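Long-range contact in transmembrane oligosaccharyl transferase, putative (Archaeoglobus fulgidus, PDB 3VGP), which is a putative transmembrane oligosaccharyl transferase with an AglB core domain, represented here by its C-terminal globular domain: residues Lys67-Lys72 with Arg87-Ala92. The protein carries 1 engineered substitution. Sequence-based numbering, arbitrary orientation.
Sequences KFFTAK and RYVVTA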
loop_
_atom_site.group_PDB
_atom_site.type_symbol
_atom_site.label_atom_id
_atom_site.label_comp_id
_atom_site.label_asym_id
_atom_site.label_seq_id
_atom_site.Cartn_x
_atom_site.Cartn_y
_atom_site.Cartn_z
ATOM N N LYS A 67 5.415 6.185 3.954
ATOM C CA LYS A 67 6.830 6.296 3.614
ATOM C C LYS A 67 7.131 5.487 2.357
ATOM O O LYS A 67 7.936 5.888 1.515
ATOM C CB LYS A 67 7.695 5.782 4.769
ATOM C CG LYS A 67 7.680 6.659 6.016
ATOM C CD LYS A 67 8.416 7.974 5.799
ATOM C CE LYS A 67 8.532 8.751 7.107
ATOM N NZ LYS A 67 9.230 10.059 6.936
ATOM N N PHE A 68 6.476 4.341 2.240
ATOM C CA PHE A 68 6.668 3.461 1.095
ATOM C C PHE A 68 6.127 4.101 -0.179
ATOM O O PHE A 68 6.834 4.203 -1.181
ATOM C CB PHE A 68 5.953 2.129 1.349
ATOM C CG PHE A 68 5.975 1.186 0.177
ATOM C CD1 PHE A 68 6.977 0.234 0.047
ATOM C CD2 PHE A 68 4.985 1.252 -0.796
ATOM C CE1 PHE A 68 6.993 -0.638 -1.035
ATOM C CE2 PHE A 68 4.993 0.386 -1.883
ATOM C CZ PHE A 68 6.001 -0.562 -2.001
ATOM N N PHE A 69 4.874 4.543 -0.133
ATOM C CA PHE A 69 4.248 5.140 -1.303
ATOM C C PHE A 69 4.897 6.438 -1.767
ATOM O O PHE A 69 5.008 6.670 -2.971
ATOM C CB PHE A 69 2.747 5.357 -1.056
ATOM C CG PHE A 69 1.937 4.077 -1.065
ATOM C CD1 PHE A 69 2.158 3.102 -2.044
ATOM C CD2 PHE A 69 0.944 3.856 -0.113
ATOM C CE1 PHE A 69 1.398 1.928 -2.071
ATOM C CE2 PHE A 69 0.177 2.689 -0.129
ATOM C CZ PHE A 69 0.403 1.722 -1.110
ATOM N N THR A 70 5.347 7.266 -0.828
ATOM C CA THR A 70 5.972 8.539 -1.187
ATOM C C THR A 70 7.464 8.454 -1.505
ATOM O O THR A 70 8.083 9.462 -1.861
ATOM C CB THR A 70 5.754 9.603 -0.080
ATOM O OG1 THR A 70 6.290 9.133 1.164
ATOM C CG2 THR A 70 4.274 9.878 0.093
ATOM N N ALA A 71 8.047 7.263 -1.391
ATOM C CA ALA A 71 9.465 7.099 -1.693
ATOM C C ALA A 71 9.728 7.467 -3.149
ATOM O O ALA A 71 8.914 7.180 -4.025
ATOM C CB ALA A 71 9.899 5.661 -1.434
ATOM N N LYS A 72 10.865 8.112 -3.399
ATOM C CA LYS A 72 11.237 8.507 -4.754
ATOM C C LYS A 72 12.086 7.430 -5.425
ATOM O O LYS A 72 12.163 7.367 -6.653
ATOM C CB LYS A 72 12.006 9.830 -4.726
ATOM C CG LYS A 72 11.156 11.034 -4.333
ATOM C CD LYS A 72 10.094 11.322 -5.388
ATOM C CE LYS A 72 9.206 12.499 -5.001
ATOM N NZ LYS A 72 9.978 13.767 -4.847
ATOM N N ARG A 87 4.249 -9.343 1.603
ATOM C CA ARG A 87 4.206 -10.117 0.366
ATOM C C ARG A 87 3.433 -9.345 -0.693
ATOM O O ARG A 87 3.772 -9.388 -1.876
ATOM C CB ARG A 87 3.520 -11.464 0.584
ATOM C CG ARG A 87 3.350 -12.251 -0.705
ATOM C CD ARG A 87 2.738 -13.618 -0.465
ATOM N NE ARG A 87 2.610 -14.367 -1.711
ATOM C CZ ARG A 87 2.056 -15.570 -1.805
ATOM N NH1 ARG A 87 1.980 -16.170 -2.984
ATOM N NH2 ARG A 87 1.578 -16.172 -0.720
ATOM N N TYR A 88 2.397 -8.636 -0.254
ATOM C CA TYR A 88 1.565 -7.864 -1.167
ATOM C C TYR A 88 1.471 -6.385 -0.839
ATOM O O TYR A 88 1.409 -5.985 0.326
ATOM C CB TYR A 88 0.142 -8.424 -1.189
ATOM C CG TYR A 88 0.031 -9.846 -1.690
ATOM C CD1 TYR A 88 0.425 -10.179 -2.983
ATOM C CD2 TYR A 88 -0.481 -10.852 -0.874
ATOM C CE1 TYR A 88 0.309 -11.486 -3.455
ATOM C CE2 TYR A 88 -0.599 -12.166 -1.335
ATOM C CZ TYR A 88 -0.201 -12.470 -2.627
ATOM O OH TYR A 88 -0.309 -13.761 -3.099
ATOM N N VAL A 89 1.459 -5.580 -1.896
ATOM C CA VAL A 89 1.297 -4.138 -1.791
ATOM C C VAL A 89 0.065 -3.862 -2.652
ATOM O O VAL A 89 -0.026 -4.341 -3.782
ATOM C CB VAL A 89 2.506 -3.372 -2.368
ATOM C CG1 VAL A 89 2.205 -1.884 -2.382
ATOM C CG2 VAL A 89 3.743 -3.635 -1.517
ATOM N N VAL A 90 -0.881 -3.096 -2.127
ATOM C CA VAL A 90 -2.110 -2.830 -2.867
ATOM C C VAL A 90 -2.338 -1.347 -3.110
ATOM O O VAL A 90 -2.194 -0.536 -2.198
ATOM C CB VAL A 90 -3.330 -3.394 -2.110
ATOM C CG1 VAL A 90 -4.578 -3.298 -2.978
ATOM C CG2 VAL A 90 -3.065 -4.835 -1.705
ATOM N N THR A 91 -2.701 -1.005 -4.343
ATOM C CA THR A 91 -2.970 0.382 -4.712
ATOM C C THR A 91 -4.384 0.487 -5.282
ATOM O O THR A 91 -5.055 -0.522 -5.488
ATOM C CB THR A 91 -1.960 0.908 -5.769
ATOM O OG1 THR A 91 -2.110 0.183 -6.998
ATOM C CG2 THR A 91 -0.524 0.738 -5.262
ATOM N N ALA A 92 -4.839 1.716 -5.512
ATOM C CA ALA A 92 -6.168 1.964 -6.069
ATOM C C ALA A 92 -6.186 3.407 -6.551
ATOM O O ALA A 92 -5.356 4.212 -6.130
ATOM C CB ALA A 92 -7.243 1.748 -5.007
#
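The last turn of helix 58-69 stands over one side of strand 88-91, with the Phe68 and Val89 CA atoms 9.7 Å apart, a gap bridged by side chains without a hydrogen bond. Val89 points its CG1 methyl at the neighbouring ends of two phenyl rings, Phe68 and Phe69. This CG1, anti to the backbone N (chi1 173°), lies 3.6 Å from Phe68 CE2, while CG2, the branch beside the backbone N, faces Phe68 CZ. Phe68 points at the strand, CG anti to its own N (chi1 175°), and meets Val89 tip to tip. The Phe69 side chain sets off neither toward the strand nor away from it; with CG anti to the carbonyl carbon (chi1 -73°), its ring end nevertheless swings in. There its CE1 is shared, 3.9 Å from Val89 CG1 and equally far from Thr91 CG2, and CZ places the ring edge against the Val90 carbonyl, 3.6 Å from the O atom. The rings are turned steeply to each other, Phe69 CD1 lying in the plane of Phe68 at its edge. Thr91, with CG2 anti to its carbonyl carbon, offers that methyl to Phe69, whereas OG1 hydrogen-bonds His137 ND1. Val90 points away from segment 67-72, and its side chain touches Trp8 and Met15 of helix 6-20, so the strand is packed on both sides. All five touching residues are buried; the rings and the Val89 and Thr91 methyls form the apolar contact of a helix end packed on the sheet of an alpha/beta domain, within the AglB core region.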